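Local coordinates for putative dehydratase (Salmonella enterica subsp. enterica serovar Enteritidis, PDB 3TW9), which shows low magnesium-dependent D-gluconate dehydratase activity in vitro, forming 2-dehydro-3-deoxy-D-gluconate, and probably has no significant role in D-gluconate breakdown in vivo, at residues I37-G42 with I410-A415; P56-L61 with G128-M133; G328-A333 with M364-S369. All blocks are in the same frame, centred on the assembly; numbering follows the deposited sequence.

Contacts 1 and 2 belong to the capping domain and reach the same three-stranded antiparallel sheet. Contact 1 uses its edge strand 31-39 and contact 2 the other edge strand, 59-63. The two touch directly: Tyr59 OH probably hydrogen-bonds Asp411 OD2 at 2.6 Å, and Leu61 packs on the backbone before Ile412. Contact 1 is partly buried and mainly aliphatic, with a charged glutamate at its edge. Contact 2 lies at the surface and mixes leucine packing with a lysine, a water and an aromatic ring. Contact 3 is buried and wholly apolar across its segments. It joins two barrel helices, and its centre is about 17 Å from that of contact 2.

Contact 1 of 3, residues I37-G42 with I410-A415; sequences ILTAPG and IDIDEA
Ile37 sets CG1 anti to its carbonyl carbon (chi1 -55°), which leaves CG2 anti to the backbone N. Ile412 sends CG1 anti to its own backbone N (chi1 -170°). Ile412 is also extended at its second torsion, so the two side chains meet tip to tip. Ile37 CG2 lies 3.9 Å from Ile412 CD1. This is the capping domain of the mandelate racemase/muconate lactonizing enzyme family. Here a segment from late in the chain returns to pack on the first strand of the N-terminal sheet. Thr39 CG2 extends the apolar patch more loosely, 4.5 Å from Ile412 CD1. Thr39 OG1 hydrogen-bonds Ala417 O, which ties the strand to the end of helix 414-417. Val388 and Phe389 also pack on Ile412.

Glu414 lies at the edge of the contact. Its aliphatic part crosses the end of Ile37 at about a right angle. The carboxylate lies over the hydrocarbon but is held by charge: OE1 pairs with Lys35 and OE2 with Lys50. Asp413 N-caps the short helix through Lys416 N. Before it, Asp411 OD1 accepts Ile412 N. At the glutamate edge, Ile37 CD1 sits 4.1 Å from both CG and CD of Glu414.

Contact 2 of 3, residues P56-L61 with G128-M133; sequences PGLYGL and GKLAGM
Leu58 lays its two methyls on the last turn of helix 110-131, where Lys129 and Leu130 meet the segment that leads into strand 59-63 of the capping domain. The helix ends in a Schellman motif. Gly132 has positive phi, Met133 N bonds back to Gly128 O, and Gly132 N bonds back to Lys129 O.

The tight part is aliphatic. Leu58 holds CG anti to its backbone N (chi1 177°), which brings the branched end to the helix. CD1 presses on Lys129 CB at 3.6 Å, and the two side chains run past each other in opposite directions. CD2 meets Leu130 CD2 at 3.8 Å, with the side chains crossing at about a right angle. Leu130 is on the solvent side and also packs on Met133 of the second subunit. Ala131 meets its counterpart there, so the helix end also packs against the second subunit.

The other part is polar and looser, with a water between the segments. The Lys129 chain is extended beyond CG and reaches across to the strand, and NZ gives a hydrogen bond to Tyr59 O at 2.9 Å. The donor is tilted 34° from the carbonyl plane. The same ammonium forms an off-centre cation-pi contact, 4.1 Å from the Tyr59 ring centroid. NZ also makes a weak, long ion pair with Asp125. The ring, whose hydroxyl is held by Asp411, also has a cation-pi contact with Lys50. The water accepts from both Lys129 NZ and Tyr59 N, the latter at 3.2 Å. It lies on the same face of the ring as NZ, with its oxygen 3.6 Å above the plane, over the centre.

Contact 3 of 3, residues G328-A333 with M364-S369; sequences GGITPA and MHLDLS
Leu366 O is gripped by two donors, Ser369 N at 3.1 Å and the hydroxyl of Ser370, in helix 357-369. The side chain of the same leucine makes the contact with helix 330-342. Its CG stands anti to the carbonyl carbon (chi1 -70°), and the isobutyl end points into the neighbouring helix. One branch, CD1, meets Ala333 CB at 3.8 Å. The other, CD2, approaches Ile330 CG2 more loosely, at 4.2 Å. Leu366 is thus set against two residues one helical turn apart. No hydrogen bond crosses between the segments.

Gly329 N-caps helix 330-342, and its carbonyl accepts Ala333 N at 3.1 Å. On the far side of this turn, Thr331 OG1 is held by Asp120 and Trp124 of helix 110-131. On the second helix, His365 bonds through ND1 to Tyr136 N and through NE2 to Leu408 O.

Ala333 lies about 10 Å, side chain to side chain, from His350, a residue assigned to substrate binding. The two helices flank the parallel strand 346-347 in sequence. Their apolar seam is that of adjacent outer helices in the modified TIM barrel of the enolase superfamily.

Contact 1 of 3, residues I37-G42 with I410-A415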
loop_
_atom_site.group_PDB
_atom_site.type_symbol
_atom_site.label_atom_id
_atom_site.label_comp_id
_atom_site.label_asym_id
_atom_site.label_seq_id
_atom_site.Cartn_x
_atom_site.Cartn_y
_atom_site.Cartn_z
ATOM N N ILE C 37 18.994 0.258 22.779
ATOM C CA ILE C 37 20.274 -0.434 22.912
ATOM C C ILE C 37 21.257 0.083 21.885
ATOM O O ILE C 37 21.002 0.011 20.673
ATOM C CB ILE C 37 20.089 -1.979 22.782
ATOM C CG1 ILE C 37 19.051 -2.469 23.803
ATOM C CG2 ILE C 37 21.442 -2.720 22.933
ATOM C CD1 ILE C 37 18.344 -3.786 23.417
ATOM N N LEU C 38 22.367 0.643 22.364
ATOM C CA LEU C 38 23.416 1.127 21.489
ATOM C C LEU C 38 24.609 0.163 21.457
ATOM O O LEU C 38 25.226 -0.119 22.486
ATOM C CB LEU C 38 23.877 2.518 21.917
ATOM C CG LEU C 38 22.901 3.702 21.770
ATOM C CD1 LEU C 38 23.683 4.961 22.061
ATOM C CD2 LEU C 38 22.327 3.794 20.382
ATOM N N THR C 39 24.947 -0.323 20.273
ATOM C CA THR C 39 26.004 -1.349 20.138
ATOM C C THR C 39 26.708 -1.225 18.779
ATOM O O THR C 39 26.094 -0.827 17.790
ATOM C CB THR C 39 25.424 -2.790 20.373
ATOM O OG1 THR C 39 26.483 -3.763 20.377
ATOM C CG2 THR C 39 24.361 -3.169 19.314
ATOM N N ALA C 40 27.996 -1.547 18.721
ATOM C CA ALA C 40 28.716 -1.491 17.445
ATOM C C ALA C 40 29.576 -2.753 17.165
ATOM O O ALA C 40 30.786 -2.633 16.982
ATOM C CB ALA C 40 29.590 -0.253 17.405
ATOM N N PRO C 41 28.955 -3.951 17.128
ATOM C CA PRO C 41 29.755 -5.180 16.935
ATOM C C PRO C 41 30.508 -5.266 15.609
ATOM O O PRO C 41 31.535 -5.970 15.514
ATOM C CB PRO C 41 28.700 -6.296 17.004
ATOM C CG PRO C 41 27.517 -5.689 17.627
ATOM C CD PRO C 41 27.521 -4.269 17.178
ATOM N N GLY C 42 30.006 -4.555 14.596
ATOM C CA GLY C 42 30.666 -4.463 13.299
ATOM C C GLY C 42 31.545 -3.243 13.157
ATOM O O GLY C 42 31.953 -2.899 12.048
ATOM N N ILE C 410 14.691 -12.494 14.575
ATOM C CA ILE C 410 15.987 -11.983 14.994
ATOM C C ILE C 410 15.901 -11.717 16.481
ATOM O O ILE C 410 14.825 -11.419 16.999
ATOM C CB ILE C 410 16.345 -10.657 14.208
ATOM C CG1 ILE C 410 17.817 -10.252 14.370
ATOM C CG2 ILE C 410 15.383 -9.502 14.580
ATOM C CD1 ILE C 410 18.748 -11.152 13.685
ATOM N N ASP C 411 17.023 -11.850 17.177
ATOM C CA ASP C 411 17.050 -11.447 18.566
ATOM C C ASP C 411 18.306 -10.635 18.822
ATOM O O ASP C 411 19.119 -10.452 17.923
ATOM C CB ASP C 411 16.926 -12.658 19.505
ATOM C CG ASP C 411 16.121 -12.336 20.775
ATOM O OD1 ASP C 411 16.142 -11.175 21.242
ATOM O OD2 ASP C 411 15.472 -13.250 21.317
ATOM N N ILE C 412 18.427 -10.102 20.037
ATOM C CA ILE C 412 19.635 -9.447 20.480
ATOM C C ILE C 412 20.036 -9.981 21.866
ATOM O O ILE C 412 19.184 -10.199 22.727
ATOM C CB ILE C 412 19.504 -7.897 20.484
ATOM C CG1 ILE C 412 20.874 -7.246 20.726
ATOM C CG2 ILE C 412 18.404 -7.419 21.455
ATOM C CD1 ILE C 412 20.912 -5.715 20.520
ATOM N N ASP C 413 21.330 -10.236 22.034
ATOM C CA ASP C 413 21.877 -10.596 23.338
ATOM C C ASP C 413 22.438 -9.323 23.947
ATOM O O ASP C 413 23.504 -8.837 23.540
ATOM C CB ASP C 413 22.988 -11.649 23.172
ATOM C CG ASP C 413 23.424 -12.268 24.506
ATOM O OD1 ASP C 413 23.573 -11.542 25.507
ATOM O OD2 ASP C 413 23.625 -13.495 24.551
ATOM N N GLU C 414 21.720 -8.793 24.932
ATOM C CA GLU C 414 22.074 -7.523 25.562
ATOM C C GLU C 414 23.422 -7.533 26.277
ATOM O O GLU C 414 24.151 -6.544 26.227
ATOM C CB GLU C 414 20.964 -7.121 26.508
ATOM C CG GLU C 414 19.670 -6.813 25.783
ATOM C CD GLU C 414 18.665 -6.176 26.683
ATOM O OE1 GLU C 414 19.003 -5.156 27.324
ATOM O OE2 GLU C 414 17.540 -6.704 26.756
ATOM N N ALA C 415 23.760 -8.647 26.929
ATOM C CA ALA C 415 25.083 -8.778 27.565
ATOM C C ALA C 415 26.218 -8.728 26.544
ATOM O O ALA C 415 27.221 -8.051 26.758
ATOM C CB ALA C 415 25.166 -10.040 28.418
#

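Contact 2 of 3, residues P56-L61 with G128-M133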
loop_
_atom_site.group_PDB
_atom_site.type_symbol
_atom_site.label_atom_id
_atom_site.label_comp_id
_atom_site.label_asym_id
_atom_site.label_seq_id
_atom_site.Cartn_x
_atom_site.Cartn_y
_atom_site.Cartn_z
ATOM N N PRO C 56 4.916 -11.983 29.727
ATOM C CA PRO C 56 6.282 -12.467 29.969
ATOM C C PRO C 56 6.915 -13.145 28.759
ATOM O O PRO C 56 6.320 -14.040 28.148
ATOM C CB PRO C 56 6.099 -13.476 31.120
ATOM C CG PRO C 56 4.900 -13.002 31.822
ATOM C CD PRO C 56 3.978 -12.516 30.730
ATOM N N GLY C 57 8.114 -12.705 28.408
ATOM C CA GLY C 57 8.836 -13.301 27.284
ATOM C C GLY C 57 8.557 -12.635 25.949
ATOM O O GLY C 57 9.320 -12.827 24.991
ATOM N N LEU C 58 7.475 -11.857 25.879
ATOM C CA LEU C 58 7.072 -11.194 24.626
ATOM C C LEU C 58 7.589 -9.760 24.505
ATOM O O LEU C 58 7.230 -8.867 25.286
ATOM C CB LEU C 58 5.557 -11.230 24.426
ATOM C CG LEU C 58 4.993 -10.499 23.194
ATOM C CD1 LEU C 58 5.443 -11.108 21.856
ATOM C CD2 LEU C 58 3.495 -10.470 23.313
ATOM N N TYR C 59 8.453 -9.564 23.523
ATOM C CA TYR C 59 9.048 -8.263 23.250
ATOM C C TYR C 59 9.323 -8.183 21.767
ATOM O O TYR C 59 9.300 -9.202 21.079
ATOM C CB TYR C 59 10.360 -8.063 24.013
ATOM C CG TYR C 59 11.388 -9.147 23.800
ATOM C CD1 TYR C 59 12.220 -9.168 22.667
ATOM C CD2 TYR C 59 11.555 -10.150 24.764
ATOM C CE1 TYR C 59 13.176 -10.175 22.496
ATOM C CE2 TYR C 59 12.500 -11.152 24.601
ATOM C CZ TYR C 59 13.306 -11.159 23.482
ATOM O OH TYR C 59 14.226 -12.160 23.356
ATOM N N GLY C 60 9.611 -6.975 21.293
ATOM C CA GLY C 60 9.840 -6.750 19.870
ATOM C C GLY C 60 11.108 -5.927 19.722
ATOM O O GLY C 60 11.457 -5.135 20.618
ATOM N N LEU C 61 11.797 -6.122 18.601
ATOM C CA LEU C 61 13.007 -5.389 18.287
ATOM C C LEU C 61 12.839 -4.617 16.986
ATOM O O LEU C 61 12.244 -5.130 16.021
ATOM C CB LEU C 61 14.226 -6.298 18.145
ATOM C CG LEU C 61 14.534 -7.152 19.367
ATOM C CD1 LEU C 61 15.666 -8.086 18.983
ATOM C CD2 LEU C 61 14.887 -6.245 20.543
ATOM N N GLY C 128 4.011 -10.369 14.812
ATOM C CA GLY C 128 4.449 -11.659 14.256
ATOM C C GLY C 128 4.609 -12.749 15.300
ATOM O O GLY C 128 4.149 -13.878 15.091
ATOM N N LYS C 129 5.252 -12.414 16.423
ATOM C CA LYS C 129 5.344 -13.328 17.566
ATOM C C LYS C 129 3.965 -13.734 18.061
ATOM O O LYS C 129 3.708 -14.910 18.235
ATOM C CB LYS C 129 6.219 -12.742 18.692
ATOM C CG LYS C 129 7.685 -12.590 18.264
ATOM C CD LYS C 129 8.522 -11.957 19.326
ATOM C CE LYS C 129 9.972 -11.883 18.917
ATOM N NZ LYS C 129 10.816 -11.442 20.068
ATOM N N LEU C 130 3.068 -12.771 18.244
ATOM C CA LEU C 130 1.697 -13.063 18.656
ATOM C C LEU C 130 0.940 -13.960 17.681
ATOM O O LEU C 130 0.207 -14.863 18.099
ATOM C CB LEU C 130 0.894 -11.781 18.881
ATOM C CG LEU C 130 1.085 -11.011 20.185
ATOM C CD1 LEU C 130 0.361 -9.693 20.044
ATOM C CD2 LEU C 130 0.561 -11.794 21.381
ATOM N N ALA C 131 1.136 -13.733 16.384
ATOM C CA ALA C 131 0.476 -14.530 15.352
ATOM C C ALA C 131 1.134 -15.889 15.088
ATOM O O ALA C 131 0.595 -16.698 14.335
ATOM C CB ALA C 131 0.424 -13.734 14.073
ATOM N N GLY C 132 2.293 -16.122 15.697
ATOM C CA GLY C 132 3.135 -17.254 15.330
ATOM C C GLY C 132 3.520 -17.281 13.850
ATOM O O GLY C 132 3.522 -18.345 13.226
ATOM N N MET C 133 3.827 -16.119 13.268
ATOM C CA MET C 133 4.203 -16.091 11.852
ATOM C C MET C 133 5.221 -15.015 11.544
ATOM O O MET C 133 5.270 -14.009 12.255
ATOM C CB MET C 133 2.967 -16.091 10.895
ATOM C CG MET C 133 1.941 -15.016 11.049
ATOM S SD MET C 133 0.449 -15.323 10.032
ATOM C CE MET C 133 -0.308 -16.796 10.707
HETATM O O HOH W 1 9.645 -12.384 22.523
#

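Contact 3 of 3, residues G328-A333 with M364-S369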
loop_
_atom_site.group_PDB
_atom_site.type_symbol
_atom_site.label_atom_id
_atom_site.label_comp_id
_atom_site.label_asym_id
_atom_site.label_seq_id
_atom_site.Cartn_x
_atom_site.Cartn_y
_atom_site.Cartn_z
ATOM N N GLY C 328 11.070 5.739 8.527
ATOM C CA GLY C 328 10.164 5.498 9.640
ATOM C C GLY C 328 9.655 4.092 9.874
ATOM O O GLY C 328 8.687 3.926 10.593
ATOM N N GLY C 329 10.295 3.082 9.282
ATOM C CA GLY C 329 9.873 1.712 9.594
ATOM C C GLY C 329 9.202 0.924 8.494
ATOM O O GLY C 329 9.102 1.378 7.341
ATOM N N ILE C 330 8.697 -0.252 8.885
ATOM C CA ILE C 330 7.966 -1.175 8.001
ATOM C C ILE C 330 6.631 -0.588 7.548
ATOM O O ILE C 330 6.267 -0.706 6.378
ATOM C CB ILE C 330 7.788 -2.562 8.714
ATOM C CG1 ILE C 330 9.146 -3.281 8.766
ATOM C CG2 ILE C 330 6.699 -3.441 8.051
ATOM C CD1 ILE C 330 9.184 -4.530 9.657
ATOM N N THR C 331 5.921 0.075 8.473
ATOM C CA THR C 331 4.636 0.694 8.123
ATOM C C THR C 331 4.785 1.641 6.908
ATOM O O THR C 331 4.152 1.408 5.875
ATOM C CB THR C 331 3.975 1.355 9.341
ATOM O OG1 THR C 331 3.641 0.341 10.309
ATOM C CG2 THR C 331 2.713 2.162 8.947
ATOM N N PRO C 332 5.659 2.665 6.993
ATOM C CA PRO C 332 5.778 3.494 5.784
ATOM C C PRO C 332 6.474 2.848 4.594
ATOM O O PRO C 332 6.103 3.144 3.444
ATOM C CB PRO C 332 6.564 4.714 6.273
ATOM C CG PRO C 332 7.281 4.219 7.500
ATOM C CD PRO C 332 6.308 3.309 8.151
ATOM N N ALA C 333 7.459 1.973 4.833
ATOM C CA ALA C 333 8.186 1.342 3.725
ATOM C C ALA C 333 7.266 0.435 2.907
ATOM O O ALA C 333 7.374 0.391 1.683
ATOM C CB ALA C 333 9.383 0.555 4.226
ATOM N N MET C 364 14.358 -7.567 4.373
ATOM C CA MET C 364 14.136 -8.837 3.693
ATOM C C MET C 364 12.715 -9.361 3.842
ATOM O O MET C 364 12.198 -9.979 2.929
ATOM C CB MET C 364 15.202 -9.857 4.123
ATOM C CG MET C 364 16.576 -9.502 3.562
ATOM S SD MET C 364 17.830 -10.662 4.154
ATOM C CE MET C 364 19.279 -10.025 3.299
ATOM N N HIS C 365 12.073 -9.101 4.981
ATOM C CA HIS C 365 10.632 -9.385 5.128
ATOM C C HIS C 365 9.765 -8.566 4.175
ATOM O O HIS C 365 8.792 -9.071 3.615
ATOM C CB HIS C 365 10.152 -9.184 6.569
ATOM C CG HIS C 365 10.564 -10.290 7.489
ATOM N ND1 HIS C 365 9.743 -11.349 7.792
ATOM C CD2 HIS C 365 11.729 -10.526 8.141
ATOM C CE1 HIS C 365 10.372 -12.183 8.600
ATOM N NE2 HIS C 365 11.582 -11.711 8.820
ATOM N N LEU C 366 10.123 -7.297 4.007
ATOM C CA LEU C 366 9.514 -6.504 2.933
ATOM C C LEU C 366 9.805 -7.147 1.571
ATOM O O LEU C 366 8.882 -7.355 0.780
ATOM C CB LEU C 366 10.041 -5.074 2.994
ATOM C CG LEU C 366 9.554 -4.253 4.200
ATOM C CD1 LEU C 366 10.439 -3.057 4.367
ATOM C CD2 LEU C 366 8.094 -3.809 4.065
ATOM N N ASP C 367 11.068 -7.479 1.313
ATOM C CA ASP C 367 11.502 -8.023 0.023
ATOM C C ASP C 367 10.692 -9.280 -0.340
ATOM O O ASP C 367 10.261 -9.433 -1.472
ATOM C CB ASP C 367 12.964 -8.461 0.108
ATOM C CG ASP C 367 13.923 -7.316 0.128
ATOM O OD1 ASP C 367 13.583 -6.193 -0.357
ATOM O OD2 ASP C 367 15.051 -7.537 0.606
ATOM N N LEU C 368 10.522 -10.186 0.624
ATOM C CA LEU C 368 9.848 -11.468 0.363
ATOM C C LEU C 368 8.361 -11.298 0.079
ATOM O O LEU C 368 7.761 -12.114 -0.642
ATOM C CB LEU C 368 10.078 -12.444 1.540
ATOM C CG LEU C 368 10.319 -13.936 1.327
ATOM C CD1 LEU C 368 11.359 -14.265 0.240
ATOM C CD2 LEU C 368 10.715 -14.570 2.657
ATOM N N SER C 369 7.765 -10.220 0.600
ATOM C CA SER C 369 6.335 -10.004 0.457
ATOM C C SER C 369 5.922 -8.979 -0.616
ATOM O O SER C 369 4.740 -8.695 -0.742
ATOM C CB SER C 369 5.706 -9.613 1.804
ATOM O OG SER C 369 6.356 -8.471 2.321
#